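Local coordinates for carboxyvinyl-carboxyphosphonate phosphorylmutase (Bacillus anthracis, PDB 4IQD), which belongs to the phosphoenolpyruvate phosphomutase family of TIM-barrel proteins and holds pyruvic acid in a pocket of its barrel, at residues Y54-A59 against I241-T245; E200-R204 against N234-Q238. One frame throughout, in Å; residues are numbered along the deposited sequence.

Contact 1. Residues Y54-A59 against I241-T245; sequences YLSGAA and IYPVT. With PYR (pyruvic acid), chain C.
S56 OG, gripped from two directions, ties the end of strand 53-55 to the pyruvic acid that lies between the two segments. It donates to PYR O at 2.9 Å and accepts from A59 N at 2.8 Å in an almost straight N-H...O bond (177°), so the serine N-caps helix 57-63 while the cap hydroxyl holds the carboxylate. Beyond the serine, the same PYR O packs against A58 CB at 3.4 Å and, from the other segment, P243 CB and V244 CG2. The protein segments themselves meet through apolar contacts. V244 CG2 lies 4.0 Å from A58 CB, and V244 CG1 approaches A59 CB. The Y54 ring, swung out with CG anti to the backbone N (chi1 -174°), takes I241 CD1 over one face in a CH-pi contact, 4.2 Å from CD1 to the ring centroid. P243 CB meets Y54 CE2 obliquely at 3.6 Å. PYR OXT lies near the plane of the Y54 ring at its edge; the hydrogen bond of Y54 OH goes to Q122. With D95, R165 and T219, five residues of the contact line the pyruvic acid pocket. As in TIM barrels generally, the pocket sits at the C-terminal ends of parallel strands: strand 53-55 leads into helix 57-63 and strand 239-242 into helix 245-264, while strands 92-95 and 215-217 flank Y54 and I241 respectively.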
ATOM      1  N   TYR A  54      -8.258   1.069 -11.700  1.00 19.52           N
ATOM      2  CA  TYR A  54      -8.828  -0.227 -11.376  1.00 16.97           C
ATOM      3  C   TYR A  54      -8.326  -0.713 -10.026  1.00 17.53           C
ATOM      4  O   TYR A  54      -7.137  -0.646  -9.732  1.00 18.96           O
ATOM      5  CB  TYR A  54      -8.462  -1.238 -12.465  1.00 19.01           C
ATOM      6  CG  TYR A  54      -9.112  -2.596 -12.326  1.00 19.30           C
ATOM      7  CD1 TYR A  54     -10.473  -2.765 -12.554  1.00 22.65           C
ATOM      8  CD2 TYR A  54      -8.362  -3.717 -11.997  1.00 20.60           C
ATOM      9  CE1 TYR A  54     -11.070  -4.010 -12.442  1.00 20.00           C
ATOM     10  CE2 TYR A  54      -8.952  -4.964 -11.887  1.00 22.29           C
ATOM     11  CZ  TYR A  54     -10.305  -5.106 -12.106  1.00 21.73           C
ATOM     12  OH  TYR A  54     -10.895  -6.348 -11.995  1.00 23.18           O
ATOM     13  N   LEU A  55      -9.245  -1.193  -9.200  1.00 17.28           N
ATOM     14  CA  LEU A  55      -8.866  -1.836  -7.957  1.00 16.93           C
ATOM     15  C   LEU A  55      -9.166  -3.324  -8.047  1.00 20.31           C
ATOM     16  O   LEU A  55     -10.325  -3.734  -8.014  1.00 24.98           O
ATOM     17  CB  LEU A  55      -9.610  -1.216  -6.780  1.00 18.75           C
ATOM     18  CG  LEU A  55      -9.195  -1.742  -5.408  1.00 19.77           C
ATOM     19  CD1 LEU A  55      -7.720  -1.469  -5.157  1.00 19.17           C
ATOM     20  CD2 LEU A  55     -10.054  -1.125  -4.317  1.00 21.59           C
ATOM     21  N   SER A  56      -8.119  -4.130  -8.180  1.00 21.90           N
ATOM     22  CA  SER A  56      -8.278  -5.574  -8.316  1.00 22.21           C
ATOM     23  C   SER A  56      -8.159  -6.268  -6.970  1.00 23.37           C
ATOM     24  O   SER A  56      -7.335  -5.888  -6.141  1.00 24.81           O
ATOM     25  CB  SER A  56      -7.233  -6.138  -9.274  1.00 25.85           C
ATOM     26  OG  SER A  56      -6.312  -6.971  -8.594  1.00 28.07           O
ATOM     27  N   GLY A  57      -8.980  -7.290  -6.759  1.00 24.20           N
ATOM     28  CA  GLY A  57      -8.930  -8.053  -5.526  1.00 25.54           C
ATOM     29  C   GLY A  57      -7.565  -8.684  -5.364  1.00 26.26           C
ATOM     30  O   GLY A  57      -7.018  -8.748  -4.263  1.00 25.36           O
ATOM     31  N   ALA A  58      -7.011  -9.136  -6.484  1.00 25.67           N
ATOM     32  CA  ALA A  58      -5.707  -9.779  -6.503  1.00 25.36           C
ATOM     33  C   ALA A  58      -4.635  -8.865  -5.928  1.00 29.34           C
ATOM     34  O   ALA A  58      -3.952  -9.223  -4.970  1.00 32.12           O
ATOM     35  CB  ALA A  58      -5.345 -10.188  -7.919  1.00 26.77           C
ATOM     36  N   ALA A  59      -4.502  -7.682  -6.515  1.00 26.65           N
ATOM     37  CA  ALA A  59      -3.485  -6.731  -6.086  1.00 25.62           C
ATOM     38  C   ALA A  59      -3.740  -6.240  -4.669  1.00 23.90           C
ATOM     39  O   ALA A  59      -2.804  -6.074  -3.883  1.00 21.26           O
ATOM     40  CB  ALA A  59      -3.418  -5.563  -7.046  1.00 27.11           C
ATOM     41  N   ILE A 241      -7.995  -3.386 -18.931  1.00 29.50           N
ATOM     42  CA  ILE A 241      -7.416  -3.254 -17.605  1.00 19.04           C
ATOM     43  C   ILE A 241      -6.027  -3.883 -17.500  1.00 18.95           C
ATOM     44  O   ILE A 241      -5.724  -4.878 -18.159  1.00 19.08           O
ATOM     45  CB  ILE A 241      -8.328  -3.870 -16.528  1.00 18.99           C
ATOM     46  CG1 ILE A 241      -8.558  -5.351 -16.813  1.00 19.11           C
ATOM     47  CG2 ILE A 241      -9.657  -3.134 -16.468  1.00 27.96           C
ATOM     48  CD1 ILE A 241      -9.398  -6.042 -15.772  1.00 19.10           C
ATOM     49  N   TYR A 242      -5.193  -3.276 -16.664  1.00 18.78           N
ATOM     50  CA  TYR A 242      -3.876  -3.800 -16.331  1.00 23.11           C
ATOM     51  C   TYR A 242      -3.847  -3.923 -14.810  1.00 20.60           C
ATOM     52  O   TYR A 242      -3.252  -3.095 -14.122  1.00 19.19           O
ATOM     53  CB  TYR A 242      -2.781  -2.855 -16.841  1.00 21.28           C
ATOM     54  CG  TYR A 242      -2.918  -2.507 -18.313  1.00 21.56           C
ATOM     55  CD1 TYR A 242      -2.225  -3.218 -19.284  1.00 25.87           C
ATOM     56  CD2 TYR A 242      -3.749  -1.473 -18.730  1.00 25.72           C
ATOM     57  CE1 TYR A 242      -2.352  -2.910 -20.627  1.00 25.09           C
ATOM     58  CE2 TYR A 242      -3.884  -1.159 -20.072  1.00 27.14           C
ATOM     59  CZ  TYR A 242      -3.183  -1.881 -21.013  1.00 25.40           C
ATOM     60  OH  TYR A 242      -3.314  -1.570 -22.346  1.00 23.51           O
ATOM     61  N   PRO A 243      -4.507  -4.969 -14.287  1.00 23.17           N
ATOM     62  CA  PRO A 243      -4.971  -5.076 -12.899  1.00 18.42           C
ATOM     63  C   PRO A 243      -3.889  -5.162 -11.835  1.00 18.48           C
ATOM     64  O   PRO A 243      -4.017  -4.526 -10.789  1.00 20.26           O
ATOM     65  CB  PRO A 243      -5.771  -6.388 -12.897  1.00 24.01           C
ATOM     66  CG  PRO A 243      -6.034  -6.697 -14.321  1.00 25.04           C
ATOM     67  CD  PRO A 243      -4.866  -6.163 -15.067  1.00 25.64           C
ATOM     68  N   VAL A 244      -2.853  -5.952 -12.080  1.00 18.31           N
ATOM     69  CA  VAL A 244      -1.933  -6.316 -11.009  1.00 18.22           C
ATOM     70  C   VAL A 244      -0.521  -5.787 -11.255  1.00 21.06           C
ATOM     71  O   VAL A 244       0.371  -5.934 -10.419  1.00 23.43           O
ATOM     72  CB  VAL A 244      -1.907  -7.844 -10.838  1.00 20.38           C
ATOM     73  CG1 VAL A 244      -1.292  -8.235  -9.507  1.00 25.91           C
ATOM     74  CG2 VAL A 244      -3.317  -8.394 -10.928  1.00 20.32           C
ATOM     75  N   THR A 245      -0.342  -5.147 -12.403  1.00 18.24           N
ATOM     76  CA  THR A 245       0.960  -4.676 -12.843  1.00 18.27           C
ATOM     77  C   THR A 245       1.662  -3.814 -11.796  1.00 18.15           C
ATOM     78  O   THR A 245       2.854  -3.976 -11.557  1.00 18.16           O
ATOM     79  CB  THR A 245       0.829  -3.861 -14.137  1.00 20.81           C
ATOM     80  OG1 THR A 245      -0.099  -4.505 -15.017  1.00 23.15           O
ATOM     81  CG2 THR A 245       2.171  -3.737 -14.821  1.00 19.77           C
TER
HETATM   82  C   PYR C 401      -7.793  -9.589 -11.231  1.00 55.51           C
HETATM   83  O   PYR C 401      -6.811  -8.880 -10.736  1.00 54.18           O
HETATM   84  OXT PYR C 401      -9.030  -9.207 -11.022  1.00 55.48           O
HETATM   85  CA  PYR C 401      -7.507 -10.745 -11.961  1.00 53.46           C
HETATM   86  O3  PYR C 401      -8.469 -11.525 -12.382  1.00 52.00           O
HETATM   87  CB  PYR C 401      -6.082 -11.096 -12.277  1.00 52.82           C

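Contact 2. Residues E200-R204 against N234-Q238; sequences EEEFR and NMGFQ
A Schellman motif ends helix 229-234 at G236, and the turn it makes packs M235 and F237 against the first turn of helix 200-209. G236 has a positive phi (113°) and its CA lies 5.6 Å from R204 CA, the nearest backbone approach of the two segments. The selenomethionine M235 bends at its last torsion, turning CE in between E200 and F203; the exact fit of the methyl at the F203 ring edge is doubtful, because it is modelled too close there. M235 SE runs beside the E200 carboxylate, 3.6 Å from E200 OE2. F237 approaches the same phenyl differently: its edge points at one face of F203 in a T-shaped pair, centroids 5.5 Å apart and planes at 78°, with F237 CE2 3.8 Å from F203 CG. On the exposed side R204 grips E200 side-on within the helix, NH2 at 3.1 Å and NE at 3.2 Å from the single atom E200 OE1. Both nitrogens reach that oxygen from one face of the carboxylate, and E200 OE1 lies in the guanidinium plane. M235 CA sits over the centre of one guanidinium face, while R204 NH1 comes within 2.9 Å of N234 O. The salt bridge should thus hold the guanidinium flat over the turn, where its positive charge would probably favour the carbonyl end of helix 229-234; M235 O, by contrast, is buried by the contact with no polar partner.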
ATOM      1  N   GLU A 200      -8.732 -14.198 -31.809  1.00 28.01           N
ATOM      2  CA  GLU A 200      -9.225 -13.031 -32.519  1.00 28.35           C
ATOM      3  C   GLU A 200     -10.676 -13.191 -32.966  1.00 28.15           C
ATOM      4  O   GLU A 200     -11.493 -12.289 -32.784  1.00 26.40           O
ATOM      5  CB  GLU A 200      -8.306 -12.676 -33.703  1.00 31.99           C
ATOM      6  CG  GLU A 200      -8.856 -11.592 -34.642  1.00 33.47           C
ATOM      7  CD  GLU A 200      -7.787 -10.625 -35.144  1.00 34.31           C
ATOM      8  OE1 GLU A 200      -8.098  -9.795 -36.026  1.00 36.85           O
ATOM      9  OE2 GLU A 200      -6.639 -10.684 -34.655  1.00 35.28           O
ATOM     10  N   GLU A 201     -10.996 -14.352 -33.529  1.00 24.57           N
ATOM     11  CA  GLU A 201     -12.343 -14.601 -34.028  1.00 26.96           C
ATOM     12  C   GLU A 201     -13.362 -14.693 -32.897  1.00 23.96           C
ATOM     13  O   GLU A 201     -14.517 -14.328 -33.077  1.00 24.94           O
ATOM     14  CB  GLU A 201     -12.398 -15.866 -34.895  1.00 34.23           C
ATOM     15  CG  GLU A 201     -12.406 -17.177 -34.123  1.00 41.39           C
ATOM     16  CD  GLU A 201     -13.361 -18.202 -34.717  1.00 47.28           C
ATOM     17  OE1 GLU A 201     -13.858 -17.980 -35.842  1.00 49.22           O
ATOM     18  OE2 GLU A 201     -13.620 -19.229 -34.053  1.00 47.84           O
ATOM     19  N   GLU A 202     -12.937 -15.174 -31.733  1.00 23.43           N
ATOM     20  CA  GLU A 202     -13.846 -15.270 -30.599  1.00 22.29           C
ATOM     21  C   GLU A 202     -14.150 -13.894 -30.034  1.00 20.39           C
ATOM     22  O   GLU A 202     -15.269 -13.619 -29.612  1.00 22.70           O
ATOM     23  CB  GLU A 202     -13.291 -16.196 -29.516  1.00 21.16           C
ATOM     24  CG  GLU A 202     -13.315 -17.664 -29.916  1.00 24.68           C
ATOM     25  CD  GLU A 202     -13.175 -18.613 -28.739  1.00 24.81           C
ATOM     26  OE1 GLU A 202     -13.138 -18.137 -27.586  1.00 22.79           O
ATOM     27  OE2 GLU A 202     -13.106 -19.838 -28.970  1.00 23.46           O
ATOM     28  N   PHE A 203     -13.144 -13.024 -30.043  1.00 19.28           N
ATOM     29  CA  PHE A 203     -13.319 -11.657 -29.567  1.00 18.94           C
ATOM     30  C   PHE A 203     -14.355 -10.961 -30.442  1.00 19.22           C
ATOM     31  O   PHE A 203     -15.375 -10.477 -29.949  1.00 23.23           O
ATOM     32  CB  PHE A 203     -12.000 -10.875 -29.600  1.00 21.64           C
ATOM     33  CG  PHE A 203     -10.920 -11.440 -28.705  1.00 25.86           C
ATOM     34  CD1 PHE A 203     -11.200 -12.403 -27.761  1.00 28.83           C
ATOM     35  CD2 PHE A 203      -9.623 -10.982 -28.799  1.00 28.75           C
ATOM     36  CE1 PHE A 203     -10.196 -12.900 -26.956  1.00 28.15           C
ATOM     37  CE2 PHE A 203      -8.624 -11.477 -28.004  1.00 29.05           C
ATOM     38  CZ  PHE A 203      -8.913 -12.439 -27.077  1.00 26.06           C
ATOM     39  N   ARG A 204     -14.087 -10.924 -31.745  1.00 18.92           N
ATOM     40  CA  ARG A 204     -14.974 -10.276 -32.707  1.00 19.57           C
ATOM     41  C   ARG A 204     -16.378 -10.886 -32.711  1.00 24.18           C
ATOM     42  O   ARG A 204     -17.370 -10.169 -32.831  1.00 26.10           O
ATOM     43  CB  ARG A 204     -14.368 -10.345 -34.111  1.00 20.67           C
ATOM     44  CG  ARG A 204     -12.965  -9.758 -34.228  1.00 20.90           C
ATOM     45  CD  ARG A 204     -12.495  -9.755 -35.682  1.00 24.10           C
ATOM     46  NE  ARG A 204     -11.204  -9.095 -35.872  1.00 20.09           N
ATOM     47  CZ  ARG A 204     -11.051  -7.792 -36.104  1.00 25.27           C
ATOM     48  NH1 ARG A 204     -12.108  -6.997 -36.165  1.00 29.27           N
ATOM     49  NH2 ARG A 204      -9.838  -7.281 -36.267  1.00 25.88           N
ATOM     50  N   ASN A 234      -9.585  -2.463 -32.247  1.00 30.27           N
ATOM     51  CA  ASN A 234     -10.163  -2.854 -33.528  1.00 34.86           C
ATOM     52  C   ASN A 234     -10.673  -4.285 -33.495  1.00 30.72           C
ATOM     53  O   ASN A 234     -11.328  -4.751 -34.426  1.00 31.65           O
ATOM     54  CB  ASN A 234      -9.180  -2.634 -34.682  1.00 40.67           C
ATOM     55  CG  ASN A 234      -7.859  -3.338 -34.473  1.00 42.39           C
ATOM     56  OD1 ASN A 234      -7.812  -4.531 -34.185  1.00 43.16           O
ATOM     57  ND2 ASN A 234      -6.769  -2.593 -34.617  1.00 45.17           N
HETATM   58  N   MSE A 235     -10.377  -4.974 -32.402  1.00 26.08           N
HETATM   59  CA  MSE A 235     -10.795  -6.352 -32.243  1.00 22.76           C
HETATM   60  C   MSE A 235     -12.110  -6.443 -31.479  1.00 26.14           C
HETATM   61  O   MSE A 235     -12.638  -7.533 -31.261  1.00 24.77           O
HETATM   62  CB  MSE A 235      -9.700  -7.156 -31.551  1.00 22.54           C
HETATM   63  CG  MSE A 235      -8.412  -7.268 -32.356  1.00 24.91           C
HETATM   64 SE   MSE A 235      -7.444  -8.821 -31.737  0.75 30.70          SE
HETATM   65  CE  MSE A 235      -9.058  -9.844 -31.687  1.00 67.33           C
ATOM     66  N   GLY A 236     -12.630  -5.292 -31.068  1.00 29.63           N
ATOM     67  CA  GLY A 236     -13.966  -5.220 -30.505  1.00 32.66           C
ATOM     68  C   GLY A 236     -14.055  -4.862 -29.033  1.00 28.86           C
ATOM     69  O   GLY A 236     -15.072  -5.128 -28.392  1.00 31.27           O
ATOM     70  N   PHE A 237     -13.000  -4.260 -28.496  1.00 24.93           N
ATOM     71  CA  PHE A 237     -12.987  -3.861 -27.090  1.00 21.65           C
ATOM     72  C   PHE A 237     -12.970  -2.350 -26.929  1.00 21.37           C
ATOM     73  O   PHE A 237     -12.420  -1.635 -27.758  1.00 24.81           O
ATOM     74  CB  PHE A 237     -11.804  -4.490 -26.354  1.00 21.11           C
ATOM     75  CG  PHE A 237     -11.967  -5.959 -26.109  1.00 22.11           C
ATOM     76  CD1 PHE A 237     -12.698  -6.413 -25.028  1.00 22.34           C
ATOM     77  CD2 PHE A 237     -11.400  -6.884 -26.967  1.00 21.40           C
ATOM     78  CE1 PHE A 237     -12.860  -7.762 -24.804  1.00 23.69           C
ATOM     79  CE2 PHE A 237     -11.557  -8.234 -26.746  1.00 24.88           C
ATOM     80  CZ  PHE A 237     -12.288  -8.674 -25.661  1.00 24.56           C
ATOM     81  N   GLN A 238     -13.582  -1.870 -25.854  1.00 23.18           N
ATOM     82  CA  GLN A 238     -13.698  -0.435 -25.629  1.00 21.78           C
ATOM     83  C   GLN A 238     -13.031   0.003 -24.329  1.00 22.53           C
ATOM     84  O   GLN A 238     -13.017   1.186 -23.995  1.00 22.72           O
ATOM     85  CB  GLN A 238     -15.166  -0.020 -25.665  1.00 23.04           C
ATOM     86  CG  GLN A 238     -15.862  -0.483 -26.931  1.00 28.76           C
ATOM     87  CD  GLN A 238     -17.338  -0.177 -26.944  1.00 33.60           C
ATOM     88  OE1 GLN A 238     -17.761   0.914 -26.565  1.00 37.66           O
ATOM     89  NE2 GLN A 238     -18.136  -1.142 -27.384  1.00 36.65           N
TER

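How the contacts relate
The centres of the two contacts are about 22 Å apart within one barrel. Contact 1 lies about 5 Å from the chain centre, contact 2 about 21 Å out. Along the chain the order is 54-59, 200-204, 234-238, 241-245, so both segments of contact 2 fall between those of contact 1. Strand 239-242 links them: 234-238 leads into it from helix 229-234, and segment 241-245 carries its end on to helix 245-264. Apart from this adjacency along the chain the contacts do not touch. One thus packs the turn before the strand against helix 200-209, and the other sets the residues just beyond the strand beside the bound pyruvic acid, across from the end of strand 53-55; strand 31-34 lies between the two strands in the barrel.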